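Long-range contacts in TodX (Pseudomonas putida, PDB 3BS0), which transports aromatic hydrocarbons such as toluene across the outer membrane, a first step in their biodegradation, and belongs to the FadL family of probable long-chain fatty acid transporters: residues Tyr24-Ala28 with Asn44-Leu48; Thr54-Lys58 with Ala67-Thr71; Asp92-Gly98 with Pro138-Gln144. All blocks are in the same frame, centred on the assembly; numbering follows the deposited sequence.

Interaction 1: residues Tyr24-Ala28 with Asn44-Leu48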
loop_
_atom_site.group_PDB
_atom_site.type_symbol
_atom_site.label_atom_id
_atom_site.label_comp_id
_atom_site.label_asym_id
_atom_site.label_seq_id
_atom_site.Cartn_x
_atom_site.Cartn_y
_atom_site.Cartn_z
ATOM N N TYR A 24 11.128 13.116 15.295
ATOM C CA TYR A 24 11.713 11.779 15.229
ATOM C C TYR A 24 10.676 10.689 14.991
ATOM O O TYR A 24 9.803 10.428 15.819
ATOM C CB TYR A 24 12.537 11.421 16.470
ATOM C CG TYR A 24 13.461 10.247 16.176
ATOM C CD1 TYR A 24 14.270 10.251 15.026
ATOM C CD2 TYR A 24 13.495 9.117 16.993
ATOM C CE1 TYR A 24 15.073 9.158 14.698
ATOM C CE2 TYR A 24 14.309 8.017 16.668
ATOM C CZ TYR A 24 15.086 8.050 15.515
ATOM O OH TYR A 24 15.856 6.973 15.139
ATOM N N THR A 25 10.804 10.057 13.832
ATOM C CA THR A 25 9.906 9.005 13.409
ATOM C C THR A 25 10.645 7.664 13.426
ATOM O O THR A 25 10.043 6.604 13.330
ATOM C CB THR A 25 9.366 9.355 12.001
ATOM O OG1 THR A 25 8.080 9.979 12.141
ATOM C CG2 THR A 25 9.276 8.120 11.106
ATOM N N GLY A 26 11.961 7.722 13.573
ATOM C CA GLY A 26 12.732 6.501 13.610
ATOM C C GLY A 26 13.368 6.246 12.270
ATOM O O GLY A 26 13.356 7.122 11.408
ATOM N N ASN A 27 13.913 5.051 12.081
ATOM C CA ASN A 27 14.567 4.715 10.826
ATOM C C ASN A 27 13.665 4.796 9.592
ATOM O O ASN A 27 14.160 4.994 8.482
ATOM C CB ASN A 27 15.193 3.329 10.928
ATOM C CG ASN A 27 16.423 3.314 11.813
ATOM O OD1 ASN A 27 16.735 4.300 12.481
ATOM N ND2 ASN A 27 17.131 2.191 11.820
ATOM N N ALA A 28 12.350 4.674 9.781
ATOM C CA ALA A 28 11.409 4.731 8.653
ATOM C C ALA A 28 11.396 6.089 7.941
ATOM O O ALA A 28 10.906 6.204 6.819
ATOM C CB ALA A 28 10.008 4.380 9.122
ATOM N N ASN A 44 24.083 5.107 16.673
ATOM C CA ASN A 44 23.599 4.411 15.495
ATOM C C ASN A 44 22.326 3.692 15.890
ATOM O O ASN A 44 22.212 3.207 17.013
ATOM C CB ASN A 44 24.668 3.431 15.015
ATOM C CG ASN A 44 25.996 4.116 14.744
ATOM O OD1 ASN A 44 27.059 3.530 14.952
ATOM N ND2 ASN A 44 25.942 5.362 14.273
ATOM N N GLN A 45 21.362 3.626 14.976
ATOM C CA GLN A 45 20.092 3.000 15.305
ATOM C C GLN A 45 19.744 1.784 14.486
ATOM O O GLN A 45 19.569 1.871 13.286
ATOM C CB GLN A 45 18.951 4.015 15.172
ATOM C CG GLN A 45 18.943 5.190 16.171
ATOM C CD GLN A 45 19.921 6.302 15.825
ATOM O OE1 GLN A 45 20.100 6.652 14.662
ATOM N NE2 GLN A 45 20.551 6.874 16.847
ATOM N N PHE A 46 19.635 0.637 15.135
ATOM C CA PHE A 46 19.252 -0.567 14.425
ATOM C C PHE A 46 17.750 -0.757 14.646
ATOM O O PHE A 46 17.289 -0.696 15.792
ATOM C CB PHE A 46 20.006 -1.788 14.959
ATOM C CG PHE A 46 19.488 -3.075 14.409
ATOM C CD1 PHE A 46 19.880 -3.514 13.153
ATOM C CD2 PHE A 46 18.528 -3.798 15.100
ATOM C CE1 PHE A 46 19.324 -4.645 12.589
ATOM C CE2 PHE A 46 17.968 -4.930 14.542
ATOM C CZ PHE A 46 18.369 -5.352 13.279
ATOM N N GLU A 47 16.984 -0.981 13.577
ATOM C CA GLU A 47 15.533 -1.162 13.734
ATOM C C GLU A 47 14.947 -2.413 13.092
ATOM O O GLU A 47 15.243 -2.743 11.945
ATOM C CB GLU A 47 14.766 0.072 13.239
ATOM C CG GLU A 47 14.406 1.063 14.353
ATOM C CD GLU A 47 13.492 2.198 13.877
ATOM O OE1 GLU A 47 12.415 1.901 13.314
ATOM O OE2 GLU A 47 13.848 3.381 14.075
ATOM N N LEU A 48 14.098 -3.096 13.859
ATOM C CA LEU A 48 13.452 -4.333 13.440
ATOM C C LEU A 48 11.966 -4.329 13.728
ATOM O O LEU A 48 11.553 -4.137 14.875
ATOM C CB LEU A 48 14.098 -5.518 14.154
ATOM C CG LEU A 48 15.023 -6.316 13.243
ATOM C CD1 LEU A 48 15.862 -7.268 14.067
ATOM C CD2 LEU A 48 14.172 -7.081 12.221
#
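Tyr24 reaches across to the strand with its t rotamer, setting OH 3.7 Å from CG of Gln45, a van der Waals contact, while its side chain also touches Ala40. Two residues on, Gly26 turns the chain at phi 100°, psi -169°, angles hardly accessible to a side-chain-bearing residue. Its CA lies 3.3 Å from Glu47 OE2, and an ideal CB would collide with that same carboxylate oxygen at 2.8 Å. The carboxylate can therefore reach the backbone of Asn27, whose N donates a short, nearly linear hydrogen bond to Glu47 OE2 (2.6 Å, 175°). The side chain of Asn27 makes the second link: ND2 donates to the carbonyl O of Gln45 at 2.9 Å and 173°, and also bonds Ser85 on the neighbouring strand 80-90. Ala28, in the short 3-10 segment, only borders the contact. On the strand, Gln45 and Glu47 face the loop, whereas Phe46 points away from it and makes a cation-pi contact with Lys431 of strand 417-433. An N-terminal loop held by polar groups to the inner side of a barrel strand is characteristic of the FadL family, in which the N-terminal region forms a hatch plugging the beta-barrel.

Interaction 2: residues Thr54-Lys58 with Ala67-Thr71. Unlike the reference sequence in segment 67-71: Ala67 (reference Pro).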
loop_
_atom_site.group_PDB
_atom_site.type_symbol
_atom_site.label_atom_id
_atom_site.label_comp_id
_atom_site.label_asym_id
_atom_site.label_seq_id
_atom_site.Cartn_x
_atom_site.Cartn_y
_atom_site.Cartn_z
ATOM N N THR A 54 -4.713 -6.497 8.619
ATOM C CA THR A 54 -5.970 -7.235 8.628
ATOM C C THR A 54 -6.933 -6.477 7.717
ATOM O O THR A 54 -6.862 -5.257 7.626
ATOM C CB THR A 54 -6.594 -7.261 10.047
ATOM O OG1 THR A 54 -5.744 -7.991 10.939
ATOM C CG2 THR A 54 -7.986 -7.897 10.010
ATOM N N THR A 55 -7.829 -7.188 7.043
ATOM C CA THR A 55 -8.809 -6.534 6.171
ATOM C C THR A 55 -10.177 -7.192 6.240
ATOM O O THR A 55 -10.288 -8.420 6.159
ATOM C CB THR A 55 -8.369 -6.536 4.696
ATOM O OG1 THR A 55 -7.413 -5.490 4.477
ATOM C CG2 THR A 55 -9.573 -6.332 3.778
ATOM N N ASP A 56 -11.220 -6.386 6.413
ATOM C CA ASP A 56 -12.547 -6.960 6.431
ATOM C C ASP A 56 -13.409 -6.384 5.315
ATOM O O ASP A 56 -13.613 -5.169 5.206
ATOM C CB ASP A 56 -13.228 -6.776 7.783
ATOM C CG ASP A 56 -14.230 -7.880 8.066
ATOM O OD1 ASP A 56 -13.840 -9.063 7.938
ATOM O OD2 ASP A 56 -15.394 -7.582 8.413
ATOM N N ILE A 57 -13.907 -7.286 4.481
ATOM C CA ILE A 57 -14.727 -6.909 3.351
ATOM C C ILE A 57 -15.903 -7.839 3.171
ATOM O O ILE A 57 -15.783 -9.051 3.306
ATOM C CB ILE A 57 -13.905 -6.931 2.050
ATOM C CG1 ILE A 57 -12.674 -6.040 2.198
ATOM C CG2 ILE A 57 -14.749 -6.460 0.888
ATOM C CD1 ILE A 57 -11.831 -5.966 0.931
ATOM N N LYS A 58 -17.051 -7.251 2.885
ATOM C CA LYS A 58 -18.260 -8.011 2.620
ATOM C C LYS A 58 -18.849 -7.400 1.342
ATOM O O LYS A 58 -18.969 -6.168 1.214
ATOM C CB LYS A 58 -19.268 -7.878 3.767
ATOM C CG LYS A 58 -19.703 -9.186 4.384
ATOM C CD LYS A 58 -18.754 -9.576 5.513
ATOM C CE LYS A 58 -19.262 -10.785 6.319
ATOM N NZ LYS A 58 -20.582 -10.532 6.986
ATOM N N ALA A 67 -20.150 -12.692 -0.107
ATOM C CA ALA A 67 -18.801 -13.183 -0.268
ATOM C C ALA A 67 -18.022 -12.272 0.657
ATOM O O ALA A 67 -18.139 -11.049 0.585
ATOM C CB ALA A 67 -18.343 -12.999 -1.688
ATOM N N LYS A 68 -17.251 -12.857 1.551
ATOM C CA LYS A 68 -16.480 -12.047 2.464
ATOM C C LYS A 68 -15.049 -12.470 2.397
ATOM O O LYS A 68 -14.748 -13.618 2.071
ATOM C CB LYS A 68 -16.998 -12.198 3.895
ATOM C CG LYS A 68 -17.276 -13.617 4.313
ATOM C CD LYS A 68 -17.595 -13.689 5.795
ATOM C CE LYS A 68 -18.765 -14.630 6.053
ATOM N NZ LYS A 68 -18.554 -15.961 5.396
ATOM N N SER A 69 -14.169 -11.521 2.679
ATOM C CA SER A 69 -12.744 -11.781 2.691
ATOM C C SER A 69 -12.184 -11.340 4.023
ATOM O O SER A 69 -12.407 -10.219 4.455
ATOM C CB SER A 69 -12.038 -11.024 1.576
ATOM O OG SER A 69 -10.668 -10.907 1.883
ATOM N N SER A 70 -11.454 -12.243 4.656
ATOM C CA SER A 70 -10.803 -12.027 5.943
ATOM C C SER A 70 -10.738 -13.429 6.510
ATOM O O SER A 70 -9.883 -13.751 7.337
ATOM C CB SER A 70 -11.639 -11.131 6.855
ATOM O OG SER A 70 -12.898 -11.711 7.152
ATOM N N THR A 71 -11.660 -14.260 6.018
ATOM C CA THR A 71 -11.789 -15.658 6.410
ATOM C C THR A 71 -10.638 -16.458 5.805
ATOM O O THR A 71 -10.048 -16.051 4.797
ATOM C CB THR A 71 -13.129 -16.252 5.896
ATOM O OG1 THR A 71 -14.215 -15.397 6.278
ATOM C CG2 THR A 71 -13.356 -17.646 6.477
HETATM O O HOH W 1 -9.169 -9.821 3.625
#
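Asp56 takes the t rotamer, so that although its CA-to-CB bond leads away, the carboxylate swings back: OD1 accepts a hydrogen bond from Ser70 OG at 2.9 Å, and OD2 forms a salt bridge with Arg401. Ser70 meets it with a p rotamer, just past the end of the second strand. The side chains of Lys58 and Lys68 share one face. Lys58, with chi1 between wells at -123°, lays its CE 3.4 Å from Lys68 CD and carries NZ to a salt bridge with Glu66. These residues belong to the antiparallel hairpin of strands 44-60 and 66-69, which, as in FadL relatives, probably lies at the extracellular end of the barrel. Ile57 and Ser69 form a hydrogen-bonded pair, with Ile57 N to Ser69 O at 3.3 Å and Ser69 N to Ile57 O at 3.0 Å. On their face, Ile57 packs on His420 and Tyr109, while the t rotamer of Ser69 brings OG to Glu108 N; Ser69 OG is also hydrogen-bonded to a water O at 2.5 Å, which donates to Thr55 O at 3.1 Å.

Interaction 3: residues Asp92-Gly98 with Pro138-Gln144; sequences DWRFGAG and PIGFSYQ
Tyr143 places its CB almost exactly over the six-membered ring of Trp93, 4.2 Å from the centroid and 4° off the normal, a CH-pi contact between cross-strand neighbours. Trp93 (chi1 m, chi2 80°) leans over the facing strand to make it. Its five-membered ring lies obliquely to the Tyr143 ring (t; centroids 4.6 Å apart, planes at 40°), and its six-membered ring obliquely to that of Phe141 (p; 5.3 Å, 56°), with Trp93 CZ3 3.3 Å from Phe141 CD1. Residues 93-98 and 139-143 are extended and antiparallel, their N-to-C directions at 167° and axes 4.5 Å apart at closest; Asp92 and Gln144 lie in loop or turn. Trp93 faces Tyr143, Phe95 faces Phe141 and Ala97 faces Ile139 as non-hydrogen-bonded pairs; Arg94-Ser142 and Gly96-Gly140 are hydrogen-bonded. The ladder starts with Gln144 N to Asp92 O (3.3 Å), followed by Arg94 N to Ser142 O (2.8 Å) and, weakly, Ser142 N to Arg94 O (2.7 Å). Gly96 N to Gly140 O and Gly140 N to Gly96 O both measure 2.9 Å; Gly98 N to Pro138 O (3.4 Å) is weak and has no return bond, because Pro138 N carries no hydrogen. Phe95 (m) sets CD2 3.8 Å from Phe141 CB. These are adjoining staves of a transmembrane beta-barrel. Arg94, Gly96, Gly140 and Ser142 lie on the other face, where Ser142 OG bonds Phe151 O and Pro34 O, and Arg94 weakly reaches the carbonyls of Ala40 and Pro41. An aromatic and aliphatic face backed by a polar, glycine-containing one implies a wall turned probably to the membrane outside and to the N-terminal plug inside.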
loop_
_atom_site.group_PDB
_atom_site.type_symbol
_atom_site.label_atom_id
_atom_site.label_comp_id
_atom_site.label_asym_id
_atom_site.label_seq_id
_atom_site.Cartn_x
_atom_site.Cartn_y
_atom_site.Cartn_z
ATOM N N ASP A 92 27.784 15.395 11.867
ATOM C CA ASP A 92 26.531 16.092 11.589
ATOM C C ASP A 92 25.637 15.260 10.681
ATOM O O ASP A 92 24.445 15.531 10.545
ATOM C CB ASP A 92 26.830 17.424 10.894
ATOM C CG ASP A 92 27.239 18.513 11.857
ATOM O OD1 ASP A 92 27.856 19.505 11.397
ATOM O OD2 ASP A 92 26.923 18.379 13.063
ATOM N N TRP A 93 26.230 14.253 10.050
ATOM C CA TRP A 93 25.505 13.389 9.131
ATOM C C TRP A 93 24.808 12.186 9.749
ATOM O O TRP A 93 25.124 11.736 10.854
ATOM C CB TRP A 93 26.436 12.860 8.029
ATOM C CG TRP A 93 26.972 13.897 7.084
ATOM C CD1 TRP A 93 28.013 14.748 7.302
ATOM C CD2 TRP A 93 26.479 14.186 5.772
ATOM N NE1 TRP A 93 28.204 15.554 6.204
ATOM C CE2 TRP A 93 27.275 15.236 5.250
ATOM C CE3 TRP A 93 25.443 13.675 4.983
ATOM C CZ2 TRP A 93 27.069 15.772 3.974
ATOM C CZ3 TRP A 93 25.235 14.206 3.717
ATOM C CH2 TRP A 93 26.047 15.250 3.227
ATOM N N ARG A 94 23.838 11.683 8.999
ATOM C CA ARG A 94 23.111 10.484 9.366
ATOM C C ARG A 94 23.013 9.752 8.032
ATOM O O ARG A 94 22.585 10.327 7.029
ATOM C CB ARG A 94 21.722 10.797 9.904
ATOM C CG ARG A 94 21.708 11.713 11.108
ATOM C CD ARG A 94 22.057 11.044 12.435
ATOM N NE ARG A 94 22.071 12.047 13.504
ATOM C CZ ARG A 94 21.900 11.799 14.799
ATOM N NH1 ARG A 94 21.699 10.561 15.239
ATOM N NH2 ARG A 94 21.898 12.805 15.657
ATOM N N PHE A 95 23.477 8.508 8.012
ATOM C CA PHE A 95 23.425 7.695 6.815
ATOM C C PHE A 95 22.613 6.452 7.159
ATOM O O PHE A 95 22.825 5.830 8.204
ATOM C CB PHE A 95 24.829 7.296 6.388
ATOM C CG PHE A 95 25.673 8.449 5.900
ATOM C CD1 PHE A 95 26.658 9.009 6.713
ATOM C CD2 PHE A 95 25.513 8.938 4.597
ATOM C CE1 PHE A 95 27.477 10.036 6.229
ATOM C CE2 PHE A 95 26.312 9.953 4.107
ATOM C CZ PHE A 95 27.301 10.509 4.916
ATOM N N GLY A 96 21.675 6.089 6.293
ATOM C CA GLY A 96 20.871 4.925 6.577
ATOM C C GLY A 96 20.381 4.122 5.391
ATOM O O GLY A 96 20.141 4.653 4.310
ATOM N N ALA A 97 20.240 2.818 5.607
ATOM C CA ALA A 97 19.734 1.908 4.596
ATOM C C ALA A 97 18.725 0.968 5.285
ATOM O O ALA A 97 18.715 0.848 6.506
ATOM C CB ALA A 97 20.866 1.134 4.000
ATOM N N GLY A 98 17.857 0.332 4.506
ATOM C CA GLY A 98 16.884 -0.574 5.078
ATOM C C GLY A 98 16.006 -1.236 4.036
ATOM O O GLY A 98 16.012 -0.862 2.867
ATOM N N PRO A 138 15.415 1.714 0.677
ATOM C CA PRO A 138 16.005 3.041 0.534
ATOM C C PRO A 138 17.434 3.197 1.004
ATOM O O PRO A 138 17.884 2.528 1.932
ATOM C CB PRO A 138 15.084 3.899 1.381
ATOM C CG PRO A 138 14.890 3.003 2.564
ATOM C CD PRO A 138 14.586 1.662 1.893
ATOM N N ILE A 139 18.144 4.094 0.342
ATOM C CA ILE A 139 19.491 4.441 0.739
ATOM C C ILE A 139 19.301 5.936 0.959
ATOM O O ILE A 139 18.717 6.625 0.109
ATOM C CB ILE A 139 20.505 4.206 -0.367
ATOM C CG1 ILE A 139 20.572 2.711 -0.700
ATOM C CG2 ILE A 139 21.877 4.702 0.089
ATOM C CD1 ILE A 139 21.538 2.366 -1.860
ATOM N N GLY A 140 19.739 6.442 2.105
ATOM C CA GLY A 140 19.554 7.857 2.349
ATOM C C GLY A 140 20.515 8.463 3.336
ATOM O O GLY A 140 21.263 7.759 3.995
ATOM N N PHE A 141 20.480 9.785 3.433
ATOM C CA PHE A 141 21.347 10.523 4.337
ATOM C C PHE A 141 20.593 11.699 4.933
ATOM O O PHE A 141 19.455 11.984 4.567
ATOM C CB PHE A 141 22.559 11.051 3.582
ATOM C CG PHE A 141 22.242 12.183 2.652
ATOM C CD1 PHE A 141 22.086 13.480 3.134
ATOM C CD2 PHE A 141 22.063 11.953 1.299
ATOM C CE1 PHE A 141 21.755 14.527 2.280
ATOM C CE2 PHE A 141 21.733 12.991 0.442
ATOM C CZ PHE A 141 21.579 14.279 0.934
ATOM N N SER A 142 21.254 12.394 5.842
ATOM C CA SER A 142 20.670 13.553 6.489
ATOM C C SER A 142 21.802 14.418 7.028
ATOM O O SER A 142 22.752 13.910 7.621
ATOM C CB SER A 142 19.753 13.120 7.628
ATOM O OG SER A 142 18.966 14.208 8.072
ATOM N N TYR A 143 21.698 15.724 6.800
ATOM C CA TYR A 143 22.710 16.668 7.255
ATOM C C TYR A 143 22.090 17.754 8.118
ATOM O O TYR A 143 21.078 18.348 7.754
ATOM C CB TYR A 143 23.421 17.318 6.063
ATOM C CG TYR A 143 24.594 18.181 6.472
ATOM C CD1 TYR A 143 25.656 17.641 7.193
ATOM C CD2 TYR A 143 24.638 19.541 6.158
ATOM C CE1 TYR A 143 26.738 18.432 7.598
ATOM C CE2 TYR A 143 25.718 20.346 6.562
ATOM C CZ TYR A 143 26.764 19.784 7.283
ATOM O OH TYR A 143 27.823 20.562 7.719
ATOM N N GLN A 144 22.693 17.990 9.275
ATOM C CA GLN A 144 22.236 19.037 10.173
ATOM C C GLN A 144 23.088 20.224 9.732
ATOM O O GLN A 144 24.079 20.564 10.372
ATOM C CB GLN A 144 22.543 18.660 11.625
ATOM C CG GLN A 144 22.064 19.652 12.662
ATOM C CD GLN A 144 20.662 19.361 13.156
ATOM O OE1 GLN A 144 20.405 18.313 13.750
ATOM N NE2 GLN A 144 19.744 20.295 12.917
#

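Interactions 1 and 3 are neighbours, their centres 11 Å apart, and touch where Gln45 NE2 packs 4.2 Å from Arg94 NH1. Strand 80-90 lies between their strands, pairing with both 44-60 and 93-108, and Ala40 of the N-terminal region meets Tyr24 and Gln45 of the first contact and accepts a weak hydrogen bond from Arg94 of the third. Interaction 2 uses a later part of strand 44-60, which also supplies the second segment of interaction 1, yet their centres lie 33 Å apart (nearest atoms about 18 Å); from interaction 3 its centre is 39 Å away, on the opposite side of the chain's centre. A bound C8E detergent molecule is about 13 Å from the Ile57 side chain, too far for contact.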